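Local atomic coordinates of CRISPR-associated protein CasA/Cse1 (PDB entry 4AN8), a protein that serves as a subunit of Cascade, the ribonucleoprotein complex that probably uses CRISPR RNA to recognise invading nucleic acids in bacterial adaptive immunity. Residues 30-35 with 93-98; 285-288 with 292-295; 309-312 with 317-320. All coordinates share one frame; numbering follows the deposited sequence. Where two conformers were deposited one is given.

How the interactions relate
The three contacts follow one another along the chain; none nests in or crosses another. Interaction 1 comes first. It closes a largely helical loop that contains helix 50-67 and helix 74-83, and brings the short helix 32-37 to helix 88-98. Interaction 2 closes the hairpin of strands 284-286 and 292-294 across the five-residue connection 287-291. Interaction 3 closes a small loop between that hairpin and helix 320-333. Interactions 2 and 3 are neighbours, with centres about 10 Å apart. They touch through side chains, as where L295 CD2 lies 3.9 Å from M310 CB. Interaction 1 lies far off, its centre about 38 Å from that of interaction 2.

Interaction 1 of 3, residues 30-35 with 93-98; sequences VGIGEA and DYLNRF
L95 reaches from helix 88-98 to the start of helix 32-37 and touches G33 and I32. The contact is small and wholly apolar. No hydrogen bond crosses it. The CB of L95 heads for the other helix but is still 6.1 Å from G33 CA. Its CG lies anti to the carbonyl carbon and beside the backbone N (chi1 -70°). This torsion puts L95 CG on the side of helix 32-37, within 5.3 Å of G33 CA. The two methyls then part. L95 CD1 takes the near position, 3.8 Å from G33 CA, and so meets backbone. The same methyl is 4.3 Å from G33 N. L95 CD2 makes the nearest approach to I32, 4.4 Å from I32 CG2, a looser methyl-to-methyl contact.

I32 presents its branch methyl CG2; its CG1 and CD1 lie farther from L95. G33 has no side chain, and its bare CA is the surface that CD1 rests on. The nearest CA atoms, those of G33 and L95, are 7.6 Å apart, and the leucine side chain spans the gap. G31 is the N-cap residue of helix 32-37, and its O accepts the hydrogen bond from A35 N. The contact thus falls on the first turn of that helix.

I32 also packs on L59 and L60 of helix 50-67, on I19 of strand 19-23 and on F102. Backbone hydrogen bonds tie I32 to L13 and G33 to I14. On helix 88-98, Y94 packs on R66 and A67, and its OH is hydrogen-bonded to W219 and E220. The contact therefore sits where helices 32-37, 50-67 and 88-98 meet beside the N-terminal strands.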
loop_
_atom_site.group_PDB
_atom_site.type_symbol
_atom_site.label_atom_id
_atom_site.label_comp_id
_atom_site.label_asym_id
_atom_site.label_seq_id
_atom_site.Cartn_x
_atom_site.Cartn_y
_atom_site.Cartn_z
ATOM N N VAL A 30 2.528 16.762 -14.304
ATOM C CA VAL A 30 2.511 16.307 -15.670
ATOM C C VAL A 30 1.252 15.468 -15.922
ATOM O O VAL A 30 0.531 15.090 -14.976
ATOM C CB VAL A 30 3.768 15.444 -15.952
ATOM C CG1 VAL A 30 5.041 16.267 -15.668
ATOM C CG2 VAL A 30 3.743 14.148 -15.123
ATOM N N GLY A 31 0.979 15.205 -17.193
ATOM C CA GLY A 31 -0.124 14.353 -17.577
ATOM C C GLY A 31 0.414 12.957 -17.803
ATOM O O GLY A 31 1.628 12.725 -17.682
ATOM N N ILE A 32 -0.480 12.026 -18.120
ATOM C CA ILE A 32 -0.108 10.632 -18.292
ATOM C C ILE A 32 0.901 10.449 -19.422
ATOM O O ILE A 32 1.841 9.676 -19.284
ATOM C CB ILE A 32 -1.356 9.772 -18.547
ATOM C CG1 ILE A 32 -2.210 9.693 -17.273
ATOM C CG2 ILE A 32 -0.980 8.368 -19.039
ATOM C CD1 ILE A 32 -3.608 9.142 -17.511
ATOM N N GLY A 33 0.719 11.158 -20.540
ATOM C CA GLY A 33 1.636 11.024 -21.658
ATOM C C GLY A 33 3.097 11.289 -21.293
ATOM O O GLY A 33 3.976 10.457 -21.523
ATOM N N GLU A 34 3.354 12.453 -20.719
ATOM C CA GLU A 34 4.692 12.820 -20.296
ATOM C C GLU A 34 5.230 11.912 -19.185
ATOM O O GLU A 34 6.413 11.577 -19.164
ATOM C CB GLU A 34 4.719 14.273 -19.829
ATOM C CG GLU A 34 6.100 14.757 -19.451
ATOM C CD GLU A 34 6.156 16.246 -19.158
ATOM O OE1 GLU A 34 5.136 16.952 -19.347
ATOM O OE2 GLU A 34 7.235 16.719 -18.738
ATOM N N ALA A 35 4.372 11.533 -18.249
ATOM C CA ALA A 35 4.795 10.667 -17.169
ATOM C C ALA A 35 5.376 9.369 -17.728
ATOM O O ALA A 35 6.351 8.862 -17.210
ATOM C CB ALA A 35 3.629 10.373 -16.224
ATOM N N ASP A 93 0.161 5.447 -29.758
ATOM C CA ASP A 93 -1.001 4.883 -30.425
ATOM C C ASP A 93 -2.153 4.577 -29.459
ATOM O O ASP A 93 -3.286 4.974 -29.692
ATOM C CB ASP A 93 -0.624 3.637 -31.233
ATOM C CG ASP A 93 0.257 3.963 -32.436
ATOM O OD1 ASP A 93 0.284 5.147 -32.868
ATOM O OD2 ASP A 93 0.926 3.031 -32.948
ATOM N N TYR A 94 -1.857 3.865 -28.380
ATOM C CA TYR A 94 -2.863 3.562 -27.373
ATOM C C TYR A 94 -3.507 4.827 -26.811
ATOM O O TYR A 94 -4.727 4.931 -26.759
ATOM C CB TYR A 94 -2.256 2.710 -26.259
ATOM C CG TYR A 94 -3.279 2.182 -25.287
ATOM C CD1 TYR A 94 -3.644 2.927 -24.164
ATOM C CD2 TYR A 94 -3.887 0.949 -25.492
ATOM C CE1 TYR A 94 -4.576 2.467 -23.279
ATOM C CE2 TYR A 94 -4.822 0.469 -24.595
ATOM C CZ TYR A 94 -5.161 1.240 -23.483
ATOM O OH TYR A 94 -6.099 0.783 -22.585
ATOM N N LEU A 95 -2.698 5.812 -26.434
ATOM C CA LEU A 95 -3.237 7.062 -25.889
ATOM C C LEU A 95 -4.103 7.863 -26.891
ATOM O O LEU A 95 -5.097 8.507 -26.521
ATOM C CB LEU A 95 -2.093 7.931 -25.353
ATOM C CG LEU A 95 -1.420 7.400 -24.077
ATOM C CD1 LEU A 95 -0.373 8.366 -23.568
ATOM C CD2 LEU A 95 -2.462 7.105 -22.981
ATOM N N ASN A 96 -3.719 7.831 -28.163
ATOM C CA ASN A 96 -4.501 8.488 -29.204
ATOM C C ASN A 96 -5.820 7.778 -29.415
ATOM O O ASN A 96 -6.854 8.416 -29.558
ATOM C CB ASN A 96 -3.710 8.572 -30.508
ATOM C CG ASN A 96 -2.527 9.512 -30.401
ATOM O OD1 ASN A 96 -2.578 10.511 -29.681
ATOM N ND2 ASN A 96 -1.452 9.194 -31.107
ATOM N N ARG A 97 -5.791 6.451 -29.409
ATOM C CA ARG A 97 -7.024 5.670 -29.530
ATOM C C ARG A 97 -8.028 5.883 -28.375
ATOM O O ARG A 97 -9.232 5.890 -28.601
ATOM C CB ARG A 97 -6.707 4.179 -29.676
ATOM C CG ARG A 97 -7.960 3.295 -29.718
ATOM C CD ARG A 97 -7.611 1.811 -29.789
ATOM N NE ARG A 97 -7.066 1.471 -31.099
ATOM C CZ ARG A 97 -6.344 0.388 -31.349
ATOM N NH1 ARG A 97 -6.077 -0.460 -30.363
ATOM N NH2 ARG A 97 -5.894 0.154 -32.584
ATOM N N PHE A 98 -7.543 6.040 -27.135
ATOM C CA PHE A 98 -8.461 6.159 -25.993
ATOM C C PHE A 98 -8.569 7.561 -25.408
ATOM O O PHE A 98 -9.294 7.790 -24.449
ATOM C CB PHE A 98 -8.170 5.082 -24.933
ATOM C CG PHE A 98 -8.460 3.689 -25.421
ATOM C CD1 PHE A 98 -9.769 3.226 -25.486
ATOM C CD2 PHE A 98 -7.439 2.875 -25.880
ATOM C CE1 PHE A 98 -10.055 1.953 -25.975
ATOM C CE2 PHE A 98 -7.703 1.620 -26.364
ATOM C CZ PHE A 98 -9.025 1.154 -26.414
#

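Interaction 2 of 3, residues 285-288 with 292-295; sequences RLDA and LLVL
R285 and L293 form an antiparallel hydrogen-bonded pair, joined by two backbone hydrogen bonds. R285 N gives one to L293 O. L293 N gives the other to R285 O over 2.8 Å, nearly straight at 173°. The next pair, L286 with L292, is non-hydrogen-bonded.

Side chains alternate between the two faces of this hairpin. L286 and L292 share one face, and their chains cross obliquely. Each has CG anti to its carbonyl carbon, and their ends draw together. The CD2 methyls of L286 and L292 are 3.4 Å apart, tighter than usual for carbons. L286 CD2 also lies 3.7 Å from L292 CG.

R285 and L293 share the other face. R285 CB meets the methyl CD1 of L295 at 3.5 Å. The rest of the arginine, modelled in two conformers, leads away from the partner strand. In the one described here the chain bends at chi2 and turns back on its own strand. R285 NE then gives a hydrogen bond of 3.2 Å to L286 O. That oxygen lies in the guanidinium plane, while NE is tilted 24° from the carbonyl plane. NH1 forms a salt bridge with D306. Both interactions may be absent in the other conformer. L293 slants across D287, with L293 CD2 3.9 Å from D287 CB. The carboxylate of D287 turns to the hairpin bend, where OD1 accepts a hydrogen bond from N291 N.

The hairpin is a separate two-stranded sheet near the surface. L295 leaves it, hydrogen-bonded through its backbone to A190 and A283. L292 packs on K317, in the loop that leads to helix 320-333.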
loop_
_atom_site.group_PDB
_atom_site.type_symbol
_atom_site.label_atom_id
_atom_site.label_comp_id
_atom_site.label_asym_id
_atom_site.label_seq_id
_atom_site.Cartn_x
_atom_site.Cartn_y
_atom_site.Cartn_z
ATOM N N ARG A 285 -0.982 -14.255 3.833
ATOM C CA ARG A 285 -0.434 -15.021 4.939
ATOM C C ARG A 285 -1.519 -15.987 5.442
ATOM O O ARG A 285 -2.716 -15.798 5.152
ATOM C CB ARG A 285 -0.020 -14.039 6.038
ATOM C CG ARG A 285 0.483 -14.666 7.296
ATOM C CD ARG A 285 0.137 -13.842 8.538
ATOM N NE ARG A 285 0.464 -14.597 9.745
ATOM C CZ ARG A 285 1.332 -14.205 10.670
ATOM N NH1 ARG A 285 1.953 -13.036 10.561
ATOM N NH2 ARG A 285 1.567 -14.983 11.716
ATOM N N LEU A 286 -1.136 -17.000 6.203
ATOM C CA LEU A 286 -2.136 -17.872 6.831
ATOM C C LEU A 286 -2.478 -17.370 8.232
ATOM O O LEU A 286 -1.610 -16.867 8.936
ATOM C CB LEU A 286 -1.628 -19.311 6.927
ATOM C CG LEU A 286 -1.440 -20.056 5.596
ATOM C CD1 LEU A 286 -1.033 -21.493 5.836
ATOM C CD2 LEU A 286 -2.712 -19.983 4.760
ATOM N N ASP A 287 -3.736 -17.493 8.639
ATOM C CA ASP A 287 -4.069 -17.263 10.044
ATOM C C ASP A 287 -3.843 -18.562 10.823
ATOM O O ASP A 287 -3.374 -19.559 10.261
ATOM C CB ASP A 287 -5.503 -16.750 10.227
ATOM C CG ASP A 287 -6.548 -17.805 9.925
ATOM O OD1 ASP A 287 -6.180 -18.994 9.809
ATOM O OD2 ASP A 287 -7.741 -17.443 9.810
ATOM N N ALA A 288 -4.177 -18.555 12.110
ATOM C CA ALA A 288 -3.970 -19.738 12.932
ATOM C C ALA A 288 -4.789 -20.940 12.446
ATOM O O ALA A 288 -4.401 -22.081 12.675
ATOM C CB ALA A 288 -4.243 -19.437 14.399
ATOM N N LEU A 292 -6.314 -18.069 4.329
ATOM C CA LEU A 292 -5.497 -17.023 3.697
ATOM C C LEU A 292 -6.053 -15.623 3.940
ATOM O O LEU A 292 -7.219 -15.341 3.666
ATOM C CB LEU A 292 -5.322 -17.261 2.194
ATOM C CG LEU A 292 -4.277 -18.312 1.806
ATOM C CD1 LEU A 292 -4.402 -18.671 0.337
ATOM C CD2 LEU A 292 -2.880 -17.833 2.121
ATOM N N LEU A 293 -5.201 -14.751 4.462
ATOM C CA LEU A 293 -5.570 -13.362 4.707
ATOM C C LEU A 293 -4.565 -12.469 3.996
ATOM O O LEU A 293 -3.390 -12.804 3.912
ATOM C CB LEU A 293 -5.530 -13.065 6.207
ATOM C CG LEU A 293 -6.735 -13.418 7.078
ATOM C CD1 LEU A 293 -7.283 -14.793 6.771
ATOM C CD2 LEU A 293 -6.329 -13.337 8.529
ATOM N N VAL A 294 -5.025 -11.322 3.514
ATOM C CA VAL A 294 -4.135 -10.330 2.927
ATOM C C VAL A 294 -3.246 -9.692 3.996
ATOM O O VAL A 294 -3.676 -9.512 5.132
ATOM C CB VAL A 294 -4.943 -9.257 2.171
ATOM C CG1 VAL A 294 -5.756 -9.916 1.044
ATOM C CG2 VAL A 294 -5.877 -8.473 3.125
ATOM N N LEU A 295 -1.995 -9.391 3.663
ATOM C CA LEU A 295 -1.188 -8.583 4.567
ATOM C C LEU A 295 -1.802 -7.200 4.634
ATOM O O LEU A 295 -2.283 -6.654 3.639
ATOM C CB LEU A 295 0.282 -8.512 4.159
ATOM C CG LEU A 295 1.153 -9.539 4.883
ATOM C CD1 LEU A 295 0.710 -10.959 4.462
ATOM C CD2 LEU A 295 2.616 -9.308 4.598
#

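Interaction 3 of 3, residues 309-312 with 317-320; sequences AMLP and KVAA
The carbonyl oxygen of M310 faces two successive backbone nitrogens. M310 O is 2.7 Å from K317 N and 3.2 Å from V318 N. Both approaches are poorly angled, and neither counts as a hydrogen bond. The two chain segments are nevertheless close here, with M310 CA and K317 CA 4.9 Å apart. The backbone of K317 is hydrogen-bonded to that of Q284, and V318 O accepts a hydrogen bond from R278 NH1.

V318 makes the main side-chain contact. Its methyl CG2 does the touching. CG1 lies anti to the backbone N (chi1 -175°), which leaves CG2 anti to the carbonyl carbon. V318 CG2 is 4.0 Å from P312 CD, the ring carbon next to the nitrogen. The same V318 CG2 is also 3.9 Å from M310 O. L311 CD1 approaches V318 CG2 loosely, at 4.3 Å. One methyl thus meets a carbonyl oxygen, a proline ring and a leucine tip.

M310 meets the other segment mainly through its carbonyl and CB. M310 CB lies 4.0 Å from K317 O. The side chain of M310 also packs on L295 and on F192 of strand 191-195.

Neither segment is regular helix or strand, and the contact is the closure of a short irregular loop. Four residues separate the segments. A319 is the N-cap residue of helix 320-333. The loop therefore joins the hairpin of strands 284-286 and 292-294 to the start of that helix.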
loop_
_atom_site.group_PDB
_atom_site.type_symbol
_atom_site.label_atom_id
_atom_site.label_comp_id
_atom_site.label_asym_id
_atom_site.label_seq_id
_atom_site.Cartn_x
_atom_site.Cartn_y
_atom_site.Cartn_z
ATOM N N ALA A 309 5.810 -14.541 7.260
ATOM C CA ALA A 309 4.531 -15.195 7.070
ATOM C C ALA A 309 3.980 -15.041 5.639
ATOM O O ALA A 309 3.113 -15.809 5.235
ATOM C CB ALA A 309 3.509 -14.701 8.089
ATOM N N MET A 310 4.475 -14.075 4.877
ATOM C CA MET A 310 4.001 -13.924 3.503
ATOM C C MET A 310 4.685 -14.932 2.549
ATOM O O MET A 310 4.190 -15.191 1.455
ATOM C CB MET A 310 4.203 -12.487 3.017
ATOM C CG MET A 310 5.641 -12.145 2.750
ATOM S SD MET A 310 5.899 -10.386 2.482
ATOM C CE MET A 310 7.672 -10.301 2.265
ATOM N N LEU A 311 5.822 -15.473 2.987
ATOM C CA LEU A 311 6.573 -16.524 2.282
ATOM C C LEU A 311 5.809 -17.844 2.092
ATOM O O LEU A 311 5.105 -18.315 3.002
ATOM C CB LEU A 311 7.853 -16.831 3.051
ATOM C CG LEU A 311 9.074 -15.931 2.870
ATOM C CD1 LEU A 311 8.701 -14.524 2.479
ATOM C CD2 LEU A 311 9.892 -15.937 4.141
ATOM N N PRO A 312 5.934 -18.442 0.899
ATOM C CA PRO A 312 5.306 -19.752 0.638
ATOM C C PRO A 312 5.694 -20.808 1.686
ATOM O O PRO A 312 4.828 -21.548 2.161
ATOM C CB PRO A 312 5.847 -20.137 -0.748
ATOM C CG PRO A 312 6.147 -18.816 -1.418
ATOM C CD PRO A 312 6.593 -17.879 -0.297
ATOM N N LYS A 317 1.765 -15.920 0.636
ATOM C CA LYS A 317 2.093 -15.516 -0.737
ATOM C C LYS A 317 2.722 -14.127 -0.843
ATOM O O LYS A 317 2.169 -13.145 -0.376
ATOM C CB LYS A 317 0.873 -15.614 -1.641
ATOM C CG LYS A 317 0.735 -16.957 -2.278
ATOM C CD LYS A 317 -0.711 -17.283 -2.497
ATOM C CE LYS A 317 -0.879 -18.743 -2.849
ATOM N NZ LYS A 317 -2.308 -19.123 -2.755
ATOM N N VAL A 318 3.883 -14.069 -1.478
ATOM C CA VAL A 318 4.573 -12.819 -1.738
ATOM C C VAL A 318 3.793 -11.999 -2.771
ATOM O O VAL A 318 3.103 -12.544 -3.634
ATOM C CB VAL A 318 5.982 -13.111 -2.247
ATOM C CG1 VAL A 318 6.769 -11.837 -2.422
ATOM C CG2 VAL A 318 6.699 -14.029 -1.272
ATOM N N ALA A 319 3.852 -10.684 -2.666
ATOM C CA ALA A 319 3.240 -9.858 -3.701
ATOM C C ALA A 319 4.008 -10.103 -5.003
ATOM O O ALA A 319 5.254 -10.190 -4.983
ATOM C CB ALA A 319 3.310 -8.375 -3.309
ATOM N N ALA A 320 3.272 -10.204 -6.118
ATOM C CA ALA A 320 3.873 -10.409 -7.443
ATOM C C ALA A 320 4.860 -9.293 -7.831
ATOM O O ALA A 320 5.935 -9.571 -8.386
ATOM C CB ALA A 320 2.772 -10.597 -8.545
#